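Local coordinates for putative carboxynorspermidine decarboxylase protein (Sinorhizobium meliloti, PDB 3MT1), which probably decarboxylates carboxynorspermidine and carboxyspermidine, with pyridoxal 5'-phosphate as cofactor, to give the polyamines norspermidine and spermidine, at residues R217-S220 with G224-I227; V244-T249 with N255-D260; G302-A307 with I316-A321. All coordinates share one frame; numbering follows the deposited sequence.

Interaction 1 of 3, residues R217-S220 with G224-I227; sequences RAFS and GVQI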
ATOM      1  N   ARG B 217       2.101   6.132 -37.999  1.00 56.58           N
ATOM      2  CA  ARG B 217       2.502   7.032 -39.075  1.00 58.72           C
ATOM      3  C   ARG B 217       1.307   7.736 -39.720  1.00 59.77           C
ATOM      4  O   ARG B 217       1.321   8.956 -39.914  1.00 59.62           O
ATOM      5  CB  ARG B 217       3.300   6.284 -40.146  1.00 60.95           C
ATOM      6  CG  ARG B 217       4.812   6.277 -39.930  1.00 62.33           C
ATOM      7  CD  ARG B 217       5.601   6.747 -41.165  1.00 65.51           C
ATOM      8  NE  ARG B 217       7.040   6.720 -40.898  1.00 68.16           N
ATOM      9  CZ  ARG B 217       7.731   7.706 -40.325  1.00 70.13           C
ATOM     10  NH1 ARG B 217       7.137   8.831 -39.955  1.00 70.08           N
ATOM     11  NH2 ARG B 217       9.033   7.573 -40.106  1.00 72.53           N
ATOM     12  N   ALA B 218       0.279   6.957 -40.043  1.00 61.09           N
ATOM     13  CA  ALA B 218      -0.871   7.459 -40.798  1.00 62.98           C
ATOM     14  C   ALA B 218      -1.713   8.466 -39.991  1.00 62.10           C
ATOM     15  O   ALA B 218      -2.236   9.448 -40.529  1.00 63.02           O
ATOM     16  CB  ALA B 218      -1.715   6.306 -41.292  1.00 64.26           C
ATOM     17  N   PHE B 219      -1.837   8.227 -38.698  1.00 60.23           N
ATOM     18  CA  PHE B 219      -2.526   9.167 -37.848  1.00 59.54           C
ATOM     19  C   PHE B 219      -1.726  10.465 -37.786  1.00 59.61           C
ATOM     20  O   PHE B 219      -2.284  11.544 -37.915  1.00 60.89           O
ATOM     21  CB  PHE B 219      -2.692   8.598 -36.450  1.00 57.54           C
ATOM     22  CG  PHE B 219      -3.440   9.494 -35.529  1.00 55.63           C
ATOM     23  CD1 PHE B 219      -2.777  10.491 -34.822  1.00 52.97           C
ATOM     24  CD2 PHE B 219      -4.816   9.342 -35.362  1.00 55.40           C
ATOM     25  CE1 PHE B 219      -3.476  11.330 -33.969  1.00 52.00           C
ATOM     26  CE2 PHE B 219      -5.531  10.175 -34.518  1.00 53.28           C
ATOM     27  CZ  PHE B 219      -4.863  11.174 -33.815  1.00 53.18           C
ATOM     28  N   SER B 220      -0.419  10.349 -37.587  1.00 59.01           N
ATOM     29  CA  SER B 220       0.444  11.505 -37.477  1.00 58.65           C
ATOM     30  C   SER B 220       0.524  12.254 -38.805  1.00 60.85           C
ATOM     31  O   SER B 220       0.644  13.477 -38.815  1.00 61.31           O
ATOM     32  CB  SER B 220       1.833  11.074 -37.013  1.00 57.41           C
ATOM     33  OG  SER B 220       2.791  12.088 -37.275  1.00 58.10           O
ATOM     34  N   GLY B 224      -1.039  15.930 -39.012  1.00 58.46           N
ATOM     35  CA  GLY B 224       0.146  16.790 -38.819  1.00 57.25           C
ATOM     36  C   GLY B 224       0.483  17.095 -37.356  1.00 54.99           C
ATOM     37  O   GLY B 224       0.717  18.256 -37.000  1.00 54.82           O
ATOM     38  N   VAL B 225       0.477  16.050 -36.519  1.00 52.98           N
ATOM     39  CA  VAL B 225       0.770  16.144 -35.084  1.00 50.63           C
ATOM     40  C   VAL B 225       1.938  15.225 -34.707  1.00 49.40           C
ATOM     41  O   VAL B 225       2.175  14.221 -35.366  1.00 50.12           O
ATOM     42  CB  VAL B 225      -0.477  15.761 -34.171  1.00 50.25           C
ATOM     43  CG1 VAL B 225      -1.650  16.765 -34.310  1.00 50.89           C
ATOM     44  CG2 VAL B 225      -0.949  14.328 -34.407  1.00 49.03           C
ATOM     45  N   GLN B 226       2.668  15.571 -33.653  1.00 47.89           N
ATOM     46  CA  GLN B 226       3.610  14.626 -33.053  1.00 46.85           C
ATOM     47  C   GLN B 226       2.876  13.670 -32.072  1.00 46.06           C
ATOM     48  O   GLN B 226       2.107  14.107 -31.199  1.00 45.07           O
ATOM     49  CB  GLN B 226       4.751  15.360 -32.349  1.00 45.91           C
ATOM     50  CG  GLN B 226       5.672  14.441 -31.567  1.00 44.40           C
ATOM     51  CD  GLN B 226       6.600  13.621 -32.469  1.00 44.84           C
ATOM     52  OE1 GLN B 226       7.281  14.178 -33.343  1.00 45.34           O
ATOM     53  NE2 GLN B 226       6.652  12.296 -32.236  1.00 41.53           N
ATOM     54  N   ILE B 227       3.101  12.371 -32.236  1.00 45.54           N
ATOM     55  CA  ILE B 227       2.489  11.410 -31.353  1.00 44.33           C
ATOM     56  C   ILE B 227       3.407  11.117 -30.183  1.00 42.61           C
ATOM     57  O   ILE B 227       4.621  10.968 -30.338  1.00 42.03           O
ATOM     58  CB  ILE B 227       2.086  10.106 -32.083  1.00 45.72           C
ATOM     59  CG1 ILE B 227       0.940  10.373 -33.057  1.00 46.60           C
ATOM     60  CG2 ILE B 227       1.612   9.029 -31.074  1.00 45.75           C
ATOM     61  CD1 ILE B 227       0.577   9.162 -33.882  1.00 49.10           C
TER

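Interaction 2 of 3, residues V244-T249 with N255-D260; sequences VTVLDT and NLAIVD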
ATOM      1  N   VAL B 244      11.697 -14.921  -3.418  1.00 33.95           N
ATOM      2  CA  VAL B 244      11.327 -15.241  -2.021  1.00 34.18           C
ATOM      3  C   VAL B 244      11.754 -16.666  -1.565  1.00 36.58           C
ATOM      4  O   VAL B 244      12.089 -17.522  -2.389  1.00 38.58           O
ATOM      5  CB  VAL B 244       9.801 -15.071  -1.724  1.00 32.46           C
ATOM      6  CG1 VAL B 244       9.300 -13.683  -2.109  1.00 29.83           C
ATOM      7  CG2 VAL B 244       8.982 -16.158  -2.431  1.00 33.12           C
ATOM      8  N   THR B 245      11.714 -16.897  -0.251  1.00 36.39           N
ATOM      9  CA  THR B 245      12.090 -18.144   0.342  1.00 38.09           C
ATOM     10  C   THR B 245      10.872 -18.684   1.054  1.00 38.16           C
ATOM     11  O   THR B 245      10.064 -17.915   1.552  1.00 36.61           O
ATOM     12  CB  THR B 245      13.262 -17.953   1.348  1.00 39.28           C
ATOM     13  OG1 THR B 245      14.400 -17.441   0.653  1.00 41.51           O
ATOM     14  CG2 THR B 245      13.689 -19.254   1.937  1.00 40.21           C
ATOM     15  N   VAL B 246      10.742 -20.013   1.103  1.00 40.21           N
ATOM     16  CA  VAL B 246       9.710 -20.649   1.928  1.00 41.14           C
ATOM     17  C   VAL B 246      10.229 -20.709   3.345  1.00 42.84           C
ATOM     18  O   VAL B 246      11.392 -21.035   3.565  1.00 44.38           O
ATOM     19  CB  VAL B 246       9.377 -22.043   1.428  1.00 42.83           C
ATOM     20  CG1 VAL B 246       8.502 -22.809   2.425  1.00 42.63           C
ATOM     21  CG2 VAL B 246       8.707 -21.938   0.059  1.00 42.37           C
ATOM     22  N   LEU B 247       9.372 -20.358   4.294  1.00 42.81           N
ATOM     23  CA  LEU B 247       9.737 -20.295   5.701  1.00 44.36           C
ATOM     24  C   LEU B 247       9.039 -21.377   6.541  1.00 46.07           C
ATOM     25  O   LEU B 247       9.556 -21.803   7.563  1.00 47.54           O
ATOM     26  CB  LEU B 247       9.395 -18.912   6.266  1.00 43.38           C
ATOM     27  CG  LEU B 247      10.025 -17.659   5.686  1.00 41.84           C
ATOM     28  CD1 LEU B 247       9.411 -16.538   6.398  1.00 42.15           C
ATOM     29  CD2 LEU B 247      11.533 -17.622   5.874  1.00 45.03           C
ATOM     30  N   ASP B 248       7.856 -21.797   6.118  1.00 46.43           N
ATOM     31  CA  ASP B 248       7.129 -22.847   6.804  1.00 49.42           C
ATOM     32  C   ASP B 248       6.205 -23.571   5.856  1.00 50.03           C
ATOM     33  O   ASP B 248       5.775 -23.038   4.837  1.00 48.08           O
ATOM     34  CB  ASP B 248       6.335 -22.315   7.996  1.00 49.66           C
ATOM     35  CG  ASP B 248       6.152 -23.366   9.093  1.00 54.84           C
ATOM     36  OD1 ASP B 248       6.992 -24.310   9.208  1.00 56.84           O
ATOM     37  OD2 ASP B 248       5.163 -23.234   9.853  1.00 57.92           O
ATOM     38  N   THR B 249       5.903 -24.805   6.216  1.00 53.53           N
ATOM     39  CA  THR B 249       5.085 -25.666   5.399  1.00 55.59           C
ATOM     40  C   THR B 249       3.962 -26.179   6.275  1.00 58.20           C
ATOM     41  O   THR B 249       4.155 -26.360   7.464  1.00 59.81           O
ATOM     42  CB  THR B 249       5.980 -26.747   4.807  1.00 56.96           C
ATOM     43  OG1 THR B 249       6.432 -26.268   3.528  1.00 56.58           O
ATOM     44  CG2 THR B 249       5.275 -28.072   4.669  1.00 58.83           C
ATOM     45  N   ASN B 255      -2.431 -27.847   0.561  1.00 63.16           N
ATOM     46  CA  ASN B 255      -1.048 -27.655   0.991  1.00 59.80           C
ATOM     47  C   ASN B 255      -0.695 -26.200   0.962  1.00 55.84           C
ATOM     48  O   ASN B 255      -0.964 -25.530  -0.020  1.00 54.60           O
ATOM     49  CB  ASN B 255      -0.126 -28.366   0.044  1.00 60.16           C
ATOM     50  CG  ASN B 255      -0.099 -29.819   0.299  1.00 62.99           C
ATOM     51  OD1 ASN B 255       0.466 -30.262   1.299  1.00 63.16           O
ATOM     52  ND2 ASN B 255      -0.719 -30.589  -0.588  1.00 62.83           N
ATOM     53  N   LEU B 256      -0.069 -25.727   2.035  1.00 53.91           N
ATOM     54  CA  LEU B 256       0.241 -24.312   2.226  1.00 50.19           C
ATOM     55  C   LEU B 256       1.721 -24.081   2.444  1.00 47.94           C
ATOM     56  O   LEU B 256       2.372 -24.847   3.156  1.00 48.65           O
ATOM     57  CB  LEU B 256      -0.517 -23.752   3.423  1.00 50.43           C
ATOM     58  CG  LEU B 256      -2.006 -23.481   3.240  1.00 53.20           C
ATOM     59  CD1 LEU B 256      -2.691 -23.449   4.607  1.00 57.36           C
ATOM     60  CD2 LEU B 256      -2.215 -22.164   2.512  1.00 52.59           C
ATOM     61  N   ALA B 257       2.235 -23.011   1.840  1.00 44.37           N
ATOM     62  CA  ALA B 257       3.597 -22.591   2.084  1.00 42.76           C
ATOM     63  C   ALA B 257       3.681 -21.077   2.335  1.00 39.88           C
ATOM     64  O   ALA B 257       3.108 -20.282   1.593  1.00 38.83           O
ATOM     65  CB  ALA B 257       4.513 -23.022   0.922  1.00 42.47           C
ATOM     66  N   ILE B 258       4.412 -20.701   3.382  1.00 38.81           N
ATOM     67  CA  ILE B 258       4.627 -19.306   3.771  1.00 35.79           C
ATOM     68  C   ILE B 258       5.954 -18.793   3.226  1.00 34.84           C
ATOM     69  O   ILE B 258       6.991 -19.416   3.447  1.00 36.07           O
ATOM     70  CB  ILE B 258       4.701 -19.141   5.318  1.00 37.02           C
ATOM     71  CG1 ILE B 258       3.689 -20.051   6.041  1.00 37.88           C
ATOM     72  CG2 ILE B 258       4.567 -17.630   5.737  1.00 32.86           C
ATOM     73  CD1 ILE B 258       2.239 -19.562   5.954  1.00 39.84           C
ATOM     74  N   VAL B 259       5.930 -17.646   2.557  1.00 32.31           N
ATOM     75  CA  VAL B 259       7.147 -17.046   2.044  1.00 31.29           C
ATOM     76  C   VAL B 259       7.471 -15.736   2.762  1.00 31.87           C
ATOM     77  O   VAL B 259       6.611 -15.142   3.458  1.00 30.15           O
ATOM     78  CB  VAL B 259       7.095 -16.807   0.527  1.00 30.68           C
ATOM     79  CG1 VAL B 259       6.790 -18.129  -0.200  1.00 31.00           C
ATOM     80  CG2 VAL B 259       6.085 -15.716   0.169  1.00 26.63           C
ATOM     81  N   ASP B 260       8.716 -15.291   2.590  1.00 32.25           N
ATOM     82  CA  ASP B 260       9.201 -14.175   3.366  1.00 33.48           C
ATOM     83  C   ASP B 260       8.822 -12.825   2.737  1.00 33.09           C
ATOM     84  O   ASP B 260       9.646 -11.942   2.605  1.00 34.47           O
ATOM     85  CB  ASP B 260      10.689 -14.306   3.656  1.00 33.71           C
ATOM     86  CG  ASP B 260      11.566 -14.304   2.389  1.00 36.39           C
ATOM     87  OD1 ASP B 260      11.048 -14.360   1.235  1.00 34.53           O
ATOM     88  OD2 ASP B 260      12.817 -14.253   2.576  1.00 39.81           O
TER

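Interaction 3 of 3, residues G302-A307 with I316-A321; sequences GEFRFA and ISFQDA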
ATOM      1  N   GLY B 302      -1.078 -16.992  -4.581  1.00 40.78           N
ATOM      2  CA  GLY B 302      -1.731 -17.886  -5.551  1.00 43.68           C
ATOM      3  C   GLY B 302      -1.648 -19.395  -5.252  1.00 45.58           C
ATOM      4  O   GLY B 302      -0.869 -19.830  -4.405  1.00 44.76           O
ATOM      5  N   GLU B 303      -2.477 -20.195  -5.930  1.00 48.71           N
ATOM      6  CA  GLU B 303      -2.383 -21.674  -5.852  1.00 51.68           C
ATOM      7  C   GLU B 303      -1.511 -22.089  -7.034  1.00 52.10           C
ATOM      8  O   GLU B 303      -1.836 -21.782  -8.184  1.00 53.00           O
ATOM      9  CB  GLU B 303      -3.757 -22.378  -5.912  1.00 53.89           C
ATOM     10  CG  GLU B 303      -4.758 -21.994  -4.807  1.00 58.08           C
ATOM     11  CD  GLU B 303      -5.915 -23.016  -4.585  1.00 67.06           C
ATOM     12  OE1 GLU B 303      -6.606 -23.422  -5.564  1.00 72.25           O
ATOM     13  OE2 GLU B 303      -6.155 -23.407  -3.412  1.00 68.02           O
ATOM     14  N   PHE B 304      -0.385 -22.735  -6.767  1.00 51.63           N
ATOM     15  CA  PHE B 304       0.459 -23.135  -7.867  1.00 52.70           C
ATOM     16  C   PHE B 304       0.798 -24.599  -7.872  1.00 55.55           C
ATOM     17  O   PHE B 304       0.663 -25.296  -6.878  1.00 55.90           O
ATOM     18  CB  PHE B 304       1.730 -22.299  -7.913  1.00 50.79           C
ATOM     19  CG  PHE B 304       1.469 -20.843  -8.070  1.00 48.78           C
ATOM     20  CD1 PHE B 304       1.075 -20.335  -9.294  1.00 46.73           C
ATOM     21  CD2 PHE B 304       1.573 -19.984  -6.977  1.00 45.15           C
ATOM     22  CE1 PHE B 304       0.810 -18.998  -9.441  1.00 44.57           C
ATOM     23  CE2 PHE B 304       1.303 -18.637  -7.118  1.00 43.05           C
ATOM     24  CZ  PHE B 304       0.919 -18.142  -8.359  1.00 43.64           C
ATOM     25  N   ARG B 305       1.203 -25.056  -9.045  1.00 58.38           N
ATOM     26  CA  ARG B 305       1.797 -26.363  -9.219  1.00 61.22           C
ATOM     27  C   ARG B 305       3.332 -26.258  -9.147  1.00 60.49           C
ATOM     28  O   ARG B 305       3.951 -25.276  -9.598  1.00 58.60           O
ATOM     29  CB  ARG B 305       1.318 -26.992 -10.531  1.00 63.79           C
ATOM     30  CG  ARG B 305      -0.054 -27.603 -10.440  1.00 67.11           C
ATOM     31  CD  ARG B 305      -0.727 -27.702 -11.796  1.00 71.83           C
ATOM     32  NE  ARG B 305      -1.756 -28.738 -11.790  1.00 77.66           N
ATOM     33  CZ  ARG B 305      -2.924 -28.651 -12.431  1.00 81.73           C
ATOM     34  NH1 ARG B 305      -3.230 -27.556 -13.126  1.00 81.37           N
ATOM     35  NH2 ARG B 305      -3.798 -29.660 -12.370  1.00 83.90           N
ATOM     36  N   PHE B 306       3.906 -27.280  -8.524  1.00 62.13           N
ATOM     37  CA  PHE B 306       5.332 -27.482  -8.416  1.00 62.65           C
ATOM     38  C   PHE B 306       5.561 -28.952  -8.711  1.00 66.48           C
ATOM     39  O   PHE B 306       4.632 -29.763  -8.630  1.00 67.66           O
ATOM     40  CB  PHE B 306       5.797 -27.134  -7.009  1.00 61.02           C
ATOM     41  CG  PHE B 306       5.538 -25.699  -6.632  1.00 57.97           C
ATOM     42  CD1 PHE B 306       6.454 -24.707  -6.969  1.00 55.38           C
ATOM     43  CD2 PHE B 306       4.364 -25.341  -5.969  1.00 56.11           C
ATOM     44  CE1 PHE B 306       6.216 -23.376  -6.641  1.00 53.90           C
ATOM     45  CE2 PHE B 306       4.117 -24.022  -5.638  1.00 54.76           C
ATOM     46  CZ  PHE B 306       5.038 -23.030  -5.971  1.00 52.86           C
ATOM     47  N   ALA B 307       6.792 -29.293  -9.084  1.00 68.68           N
ATOM     48  CA  ALA B 307       7.127 -30.664  -9.467  1.00 72.22           C
ATOM     49  C   ALA B 307       7.503 -31.476  -8.221  1.00 73.29           C
ATOM     50  O   ALA B 307       7.185 -32.668  -8.128  1.00 75.55           O
ATOM     51  CB  ALA B 307       8.243 -30.650 -10.464  1.00 73.54           C
ATOM     52  N   ILE B 316      11.481 -19.288  -4.360  1.00 42.99           N
ATOM     53  CA  ILE B 316      10.397 -19.085  -5.328  1.00 41.27           C
ATOM     54  C   ILE B 316      10.504 -17.688  -5.975  1.00 39.22           C
ATOM     55  O   ILE B 316      10.724 -16.709  -5.271  1.00 38.13           O
ATOM     56  CB  ILE B 316       9.020 -19.253  -4.615  1.00 41.12           C
ATOM     57  CG1 ILE B 316       8.736 -20.740  -4.326  1.00 43.47           C
ATOM     58  CG2 ILE B 316       7.854 -18.609  -5.423  1.00 39.91           C
ATOM     59  CD1 ILE B 316       7.643 -20.968  -3.296  1.00 42.57           C
ATOM     60  N   SER B 317      10.353 -17.609  -7.295  1.00 38.64           N
ATOM     61  CA  SER B 317      10.437 -16.344  -8.042  1.00 38.37           C
ATOM     62  C   SER B 317       9.076 -15.891  -8.607  1.00 37.54           C
ATOM     63  O   SER B 317       8.580 -16.467  -9.564  1.00 38.66           O
ATOM     64  CB  SER B 317      11.424 -16.461  -9.226  1.00 39.72           C
ATOM     65  OG  SER B 317      12.568 -17.222  -8.897  1.00 41.07           O
ATOM     66  N   PHE B 318       8.475 -14.843  -8.062  1.00 35.77           N
ATOM     67  CA  PHE B 318       7.266 -14.339  -8.713  1.00 35.27           C
ATOM     68  C   PHE B 318       7.634 -13.573  -9.950  1.00 35.64           C
ATOM     69  O   PHE B 318       8.488 -12.710  -9.933  1.00 35.42           O
ATOM     70  CB  PHE B 318       6.357 -13.582  -7.743  1.00 32.94           C
ATOM     71  CG  PHE B 318       5.856 -14.463  -6.645  1.00 33.91           C
ATOM     72  CD1 PHE B 318       5.022 -15.528  -6.934  1.00 34.36           C
ATOM     73  CD2 PHE B 318       6.289 -14.291  -5.329  1.00 36.56           C
ATOM     74  CE1 PHE B 318       4.578 -16.391  -5.929  1.00 34.92           C
ATOM     75  CE2 PHE B 318       5.854 -15.135  -4.304  1.00 34.80           C
ATOM     76  CZ  PHE B 318       4.997 -16.200  -4.613  1.00 36.80           C
ATOM     77  N   GLN B 319       6.985 -13.922 -11.031  1.00 38.05           N
ATOM     78  CA  GLN B 319       7.340 -13.391 -12.337  1.00 40.63           C
ATOM     79  C   GLN B 319       6.661 -12.052 -12.584  1.00 40.27           C
ATOM     80  O   GLN B 319       5.651 -11.724 -11.938  1.00 38.98           O
ATOM     81  CB  GLN B 319       6.958 -14.397 -13.439  1.00 42.71           C
ATOM     82  CG  GLN B 319       7.610 -15.762 -13.284  1.00 44.51           C
ATOM     83  CD  GLN B 319       9.138 -15.717 -13.351  1.00 48.69           C
ATOM     84  OE1 GLN B 319       9.743 -15.118 -14.259  1.00 49.61           O
ATOM     85  NE2 GLN B 319       9.770 -16.352 -12.375  1.00 49.82           N
ATOM     86  N   ASP B 320       7.214 -11.302 -13.533  1.00 41.54           N
ATOM     87  CA  ASP B 320       6.666 -10.026 -13.962  1.00 42.26           C
ATOM     88  C   ASP B 320       6.274  -9.116 -12.811  1.00 40.04           C
ATOM     89  O   ASP B 320       5.132  -8.683 -12.723  1.00 40.55           O
ATOM     90  CB  ASP B 320       5.451 -10.232 -14.858  1.00 44.04           C
ATOM     91  CG  ASP B 320       5.223  -9.051 -15.771  1.00 48.54           C
ATOM     92  OD1 ASP B 320       6.161  -8.220 -15.873  1.00 51.61           O
ATOM     93  OD2 ASP B 320       4.145  -8.957 -16.402  1.00 51.86           O
ATOM     94  N   ALA B 321       7.222  -8.811 -11.943  1.00 38.41           N
ATOM     95  CA  ALA B 321       6.916  -8.047 -10.772  1.00 36.72           C
ATOM     96  C   ALA B 321       7.362  -6.580 -10.791  1.00 36.92           C
ATOM     97  O   ALA B 321       7.398  -5.961  -9.743  1.00 35.82           O
ATOM     98  CB  ALA B 321       7.490  -8.756  -9.561  1.00 36.06           C
TER

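Interaction 1 of 3, residues R217-S220 with G224-I227
The hydroxyl of S220 reaches across from the last turns of a helix and gives its proton to the backbone carbonyl of V225, with OG 2.9 Å from O. The donor lies almost in line with the carbonyl bond, at a C=O...OG angle of 172°. The bond depends on the serine's torsion: OG stands opposite the backbone N (chi1 163°), which brings it to the carbonyl of V225. Beside it runs a weak, long backbone bond, V225 N to S220 O at 3.5 Å, so the two residues hold each other through both a side chain and the main chain.

Next to these polar links lies an apolar layer. The CD1 methyl of I227 is wedged between the serine and the phenylalanine before it, 3.9 Å from S220 CB and 3.7 Å from F219 CD1. The F219 ring is met a second time at its next carbon, where CE1 lies 3.9 Å from V225 CG2, so the neighbouring ring atoms CD1 and CE1 meet the two aliphatic residues in turn, each obliquely. F219 has CG trans to the backbone N (chi1 -178°), a setting that swings the ring toward the strand although its CB does not itself point there.

The reversal itself is made at G224, whose positive phi takes the chain out of helical geometry, a conformation that glycine adopts easily. This is the helix-to-strand turn of a beta-alpha-beta unit in the (beta/alpha)8 (TIM) barrel of this class of decarboxylases: helix 209-223 follows strand 193-195 and leads into strand 226-229. Helix 170-190 packs on F219 through L177, E181 and I188, while strand 226-229 is bonded through its backbone to V194 and to K31, closing the barrel.

Interaction 2 of 3, residues V244-T249 with N255-D260
L247 N to I258 O is a short, nearly straight bond of 2.7 Å within a beta hairpin, strands 240-251 and 255-259. I258 N is bonded in turn to the carbonyl of the next residue, D248 O, so that L247 and D248 together lie opposite I258: a classic beta bulge. The strands are strongly twisted, their short axes running at 130°. V246 and V259 form a non-hydrogen-bonded pair, as do T249 and A257. V244, V246, A257 and V259 make an apolar surface, closest where V244 CG2 meets V259 CB at 3.6 Å; I316 packs against V244 and V246, and I290 against V259.

D260 comes where the second strand has just ended. Its OD1 accepts the backbone N-H of T245 at 3.0 Å, and OD2 is hydrogen-bonded to the hydroxyl of T4, which also bonds to T245 OG1. The amide approaches OD1 from above the carboxylate plane, 56° out of it. CG is tucked between the backbone N and carbonyl carbon (chi1 62°), a turn that folds the acid back over the first strand while D260 N still donates to T245 O at 3.1 Å. With an alanine in place of D260, T245 N is likely to lose its carboxylate acceptor and the T4 hydroxyl one of its partners.

L247, D248 and I258 instead meet the second subunit of the homodimer. There the D248 carboxylate is bonded by the hydroxyls of S100 and S102 of that subunit, and A80 of that subunit packs on L247 and I258. Over D260, L247 crosses at about a right angle, its CD1 methyl 3.8 Å from D260 CB.

Interaction 3 of 3, residues G302-A307 with I316-A321
F304 brings one corner of its ring, CE2, up to the rim of the F318 ring, where CE1 lies 4.1 Å away. The approach is lopsided: CE2 comes in near the plane of F318, at its edge, whereas CE1 meets the F304 ring obliquely. The two side chains cross at a slant and meet at a single pair of carbons. Each has CG anti to its own carbonyl carbon (chi1 -60° for F304, -63° for F318), and these similar settings, starting from strands that do not pair with each other, carry the rings into the space between them.

The second touch is looser. F306, two residues on and so on the same face of its strand as F304, points CZ at the CD1 methyl of I316, 4.3 Å away. I316 also braces F318 within its own strand: its CG2 rests 3.8 Å above one face of that ring, shifted toward the rim, and probably helps to fix how the ring is turned.

At their nearest, F306 and I316, the backbones remain 10.3 Å apart between CA atoms, so side chains alone bridge the gap. Strand 300-306 pairs with 286-291, and strand 315-318 with 240-251; the contact therefore joins two edges of the curled mixed sheet across its interior. I290 lies against F304 and F306, V244 and V279 against F318, and F301 stacks on the F318 ring.

All the atoms that meet are carbon, and only 116 Å² is buried between the segments. Such a contact has no directional bond to set its register; its contribution is probably hydrophobic burial, shared with the surrounding residues.

In the fold
The three interactions follow one another along the chain and illustrate a two-domain architecture. Interaction 1 belongs to the closed parallel barrel, at the turn from helix 209-223 into its eighth strand. Interactions 2 and 3 belong to the mixed sheet, which strand 6-10 also joins, on the other side of the chain's centre; their centres lie 51 and 42 Å from that of interaction 1. They are themselves neighbours, 12 Å apart between centres, because strands 240-251 and 315-318 pair: V244 O lies 2.7 Å from I316 N, a probable hydrogen bond, and V259 CG1 packs on I316 CD1. The hairpin and the aromatic contact thus share one apolar interior, while the hairpin also faces the second subunit.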